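Local coordinates for bitiscetin (PDB 1JWI), which binds von Willebrand factor and induces its interaction, through the A1 domain, with platelet GPIbalpha, so that platelets aggregate, at residues D27-K30 against F31-N35. Residues are numbered along the deposited sequence; the frame is centred on the assembly and turned at random.
Sequences DAEK and FCVEN
The first helix of the C-type lectin-like fold, 25-34, holds D27-K30 and F31-E34, and four successive i to i+4 backbone hydrogen bonds link D27-K30 to the turn that follows. F31 N donates to D27 O and C32 N to A28 O, the latter pair 3.0 Å apart. The next two bonds continue the series, V33 N donating to E29 O and E34 N to K30 O, with 2.9 Å between E34 N and K30 O.

On one flank E29 and V33 carry the side-chain contact. The CG2 methyl of V33 turns back over the preceding turn, 3.2 Å from E29 O. The same methyl meets the carboxylate of E29, with OE1 3.7 Å away. E29 first sets CG anti to its N (chi1 168°) and then bends at chi2, a course that takes the carboxylate to strand 38-39, where OE1 is hydrogen-bonded to H38 ND1 and OE2 to L39 N. Both carboxylate oxygens therefore have partners, and V33 also packs on H38.

A28 and C32, one turn apart, form the buried face of the helix and lie on L39 and F123, while the disulfide from C32 to C125 ties this face to strand 121-126. F31 leaves the helix on another side, its ring meeting that of F19 edge-to-face; of its side chain only CB stays close to the preceding turn, 3.5 Å from A28 O. In C32, chi1 of -71° places the sulfur beside the backbone N, with SG 3.6 Å from A28 O.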
ATOM      1  N   ASP A  27      11.026 -15.823   4.429  1.00 26.24           N
ATOM      2  CA  ASP A  27      11.359 -17.234   4.616  1.00 26.17           C
ATOM      3  C   ASP A  27      11.012 -18.009   3.353  1.00 26.51           C
ATOM      4  O   ASP A  27      11.735 -18.919   2.940  1.00 25.49           O
ATOM      5  CB  ASP A  27      10.588 -17.841   5.795  1.00 27.22           C
ATOM      6  CG  ASP A  27      11.006 -17.262   7.139  1.00 29.84           C
ATOM      7  OD1 ASP A  27      12.190 -16.890   7.297  1.00 30.08           O
ATOM      8  OD2 ASP A  27      10.148 -17.195   8.043  1.00 31.58           O
ATOM      9  N   ALA A  28       9.889 -17.640   2.743  1.00 26.31           N
ATOM     10  CA  ALA A  28       9.436 -18.300   1.529  1.00 25.33           C
ATOM     11  C   ALA A  28      10.520 -18.218   0.458  1.00 24.40           C
ATOM     12  O   ALA A  28      10.897 -19.235  -0.123  1.00 23.13           O
ATOM     13  CB  ALA A  28       8.138 -17.656   1.037  1.00 24.58           C
ATOM     14  N   GLU A  29      11.027 -17.014   0.207  1.00 23.57           N
ATOM     15  CA  GLU A  29      12.072 -16.828  -0.799  1.00 23.61           C
ATOM     16  C   GLU A  29      13.298 -17.690  -0.488  1.00 24.84           C
ATOM     17  O   GLU A  29      13.859 -18.324  -1.381  1.00 25.42           O
ATOM     18  CB  GLU A  29      12.481 -15.350  -0.872  1.00 23.30           C
ATOM     19  CG  GLU A  29      13.747 -15.077  -1.682  1.00 23.57           C
ATOM     20  CD  GLU A  29      13.585 -15.347  -3.164  1.00 24.84           C
ATOM     21  OE1 GLU A  29      14.593 -15.228  -3.902  1.00 24.89           O
ATOM     22  OE2 GLU A  29      12.455 -15.669  -3.598  1.00 24.78           O
ATOM     23  N   LYS A  30      13.709 -17.708   0.777  1.00 25.78           N
ATOM     24  CA  LYS A  30      14.869 -18.494   1.185  1.00 28.04           C
ATOM     25  C   LYS A  30      14.667 -19.989   0.951  1.00 28.51           C
ATOM     26  O   LYS A  30      15.603 -20.697   0.591  1.00 30.10           O
ATOM     27  CB  LYS A  30      15.192 -18.247   2.661  1.00 29.28           C
ATOM     28  CG  LYS A  30      15.835 -16.898   2.942  1.00 32.39           C
ATOM     29  CD  LYS A  30      16.314 -16.809   4.390  1.00 35.48           C
ATOM     30  CE  LYS A  30      17.116 -15.543   4.645  1.00 37.68           C
ATOM     31  NZ  LYS A  30      16.302 -14.300   4.472  1.00 40.54           N
ATOM     32  N   PHE A  31      13.444 -20.462   1.162  1.00 28.43           N
ATOM     33  CA  PHE A  31      13.138 -21.871   0.966  1.00 26.83           C
ATOM     34  C   PHE A  31      13.223 -22.199  -0.522  1.00 26.88           C
ATOM     35  O   PHE A  31      13.740 -23.252  -0.900  1.00 27.60           O
ATOM     36  CB  PHE A  31      11.742 -22.197   1.525  1.00 27.22           C
ATOM     37  CG  PHE A  31      11.389 -23.663   1.476  1.00 28.10           C
ATOM     38  CD1 PHE A  31      10.865 -24.230   0.319  1.00 27.23           C
ATOM     39  CD2 PHE A  31      11.597 -24.482   2.587  1.00 28.10           C
ATOM     40  CE1 PHE A  31      10.554 -25.589   0.263  1.00 25.90           C
ATOM     41  CE2 PHE A  31      11.290 -25.843   2.542  1.00 26.11           C
ATOM     42  CZ  PHE A  31      10.766 -26.397   1.378  1.00 26.02           C
ATOM     43  N   CYS A  32      12.726 -21.298  -1.369  1.00 26.36           N
ATOM     44  CA  CYS A  32      12.777 -21.503  -2.812  1.00 25.84           C
ATOM     45  C   CYS A  32      14.237 -21.509  -3.266  1.00 27.16           C
ATOM     46  O   CYS A  32      14.634 -22.320  -4.113  1.00 27.43           O
ATOM     47  CB  CYS A  32      12.032 -20.387  -3.559  1.00 24.38           C
ATOM     48  SG  CYS A  32      10.208 -20.380  -3.442  1.00 21.72           S
ATOM     49  N   VAL A  33      15.023 -20.583  -2.717  1.00 28.16           N
ATOM     50  CA  VAL A  33      16.441 -20.492  -3.051  1.00 30.31           C
ATOM     51  C   VAL A  33      17.078 -21.847  -2.735  1.00 32.52           C
ATOM     52  O   VAL A  33      17.779 -22.429  -3.568  1.00 33.31           O
ATOM     53  CB  VAL A  33      17.125 -19.391  -2.213  1.00 28.92           C
ATOM     54  CG1 VAL A  33      18.637 -19.562  -2.228  1.00 29.62           C
ATOM     55  CG2 VAL A  33      16.758 -18.017  -2.771  1.00 28.86           C
ATOM     56  N   GLU A  34      16.820 -22.342  -1.524  1.00 34.50           N
ATOM     57  CA  GLU A  34      17.347 -23.626  -1.079  1.00 37.43           C
ATOM     58  C   GLU A  34      17.035 -24.711  -2.109  1.00 37.10           C
ATOM     59  O   GLU A  34      17.786 -25.678  -2.250  1.00 38.76           O
ATOM     60  CB  GLU A  34      16.745 -23.985   0.286  1.00 41.18           C
ATOM     61  CG  GLU A  34      16.934 -25.434   0.693  1.00 47.01           C
ATOM     62  CD  GLU A  34      16.302 -25.752   2.034  1.00 50.50           C
ATOM     63  OE1 GLU A  34      16.329 -26.937   2.447  1.00 52.41           O
ATOM     64  OE2 GLU A  34      15.790 -24.814   2.683  1.00 52.22           O
ATOM     65  N   ASN A  35      15.928 -24.553  -2.827  1.00 35.41           N
ATOM     66  CA  ASN A  35      15.551 -25.526  -3.843  1.00 34.12           C
ATOM     67  C   ASN A  35      15.948 -25.074  -5.243  1.00 33.62           C
ATOM     68  O   ASN A  35      15.248 -25.349  -6.228  1.00 32.64           O
ATOM     69  CB  ASN A  35      14.049 -25.794  -3.794  1.00 34.38           C
ATOM     70  CG  ASN A  35      13.656 -26.669  -2.628  1.00 34.22           C
ATOM     71  OD1 ASN A  35      13.679 -26.246  -1.473  1.00 35.17           O
ATOM     72  ND2 ASN A  35      13.307 -27.913  -2.927  1.00 35.24           N
TER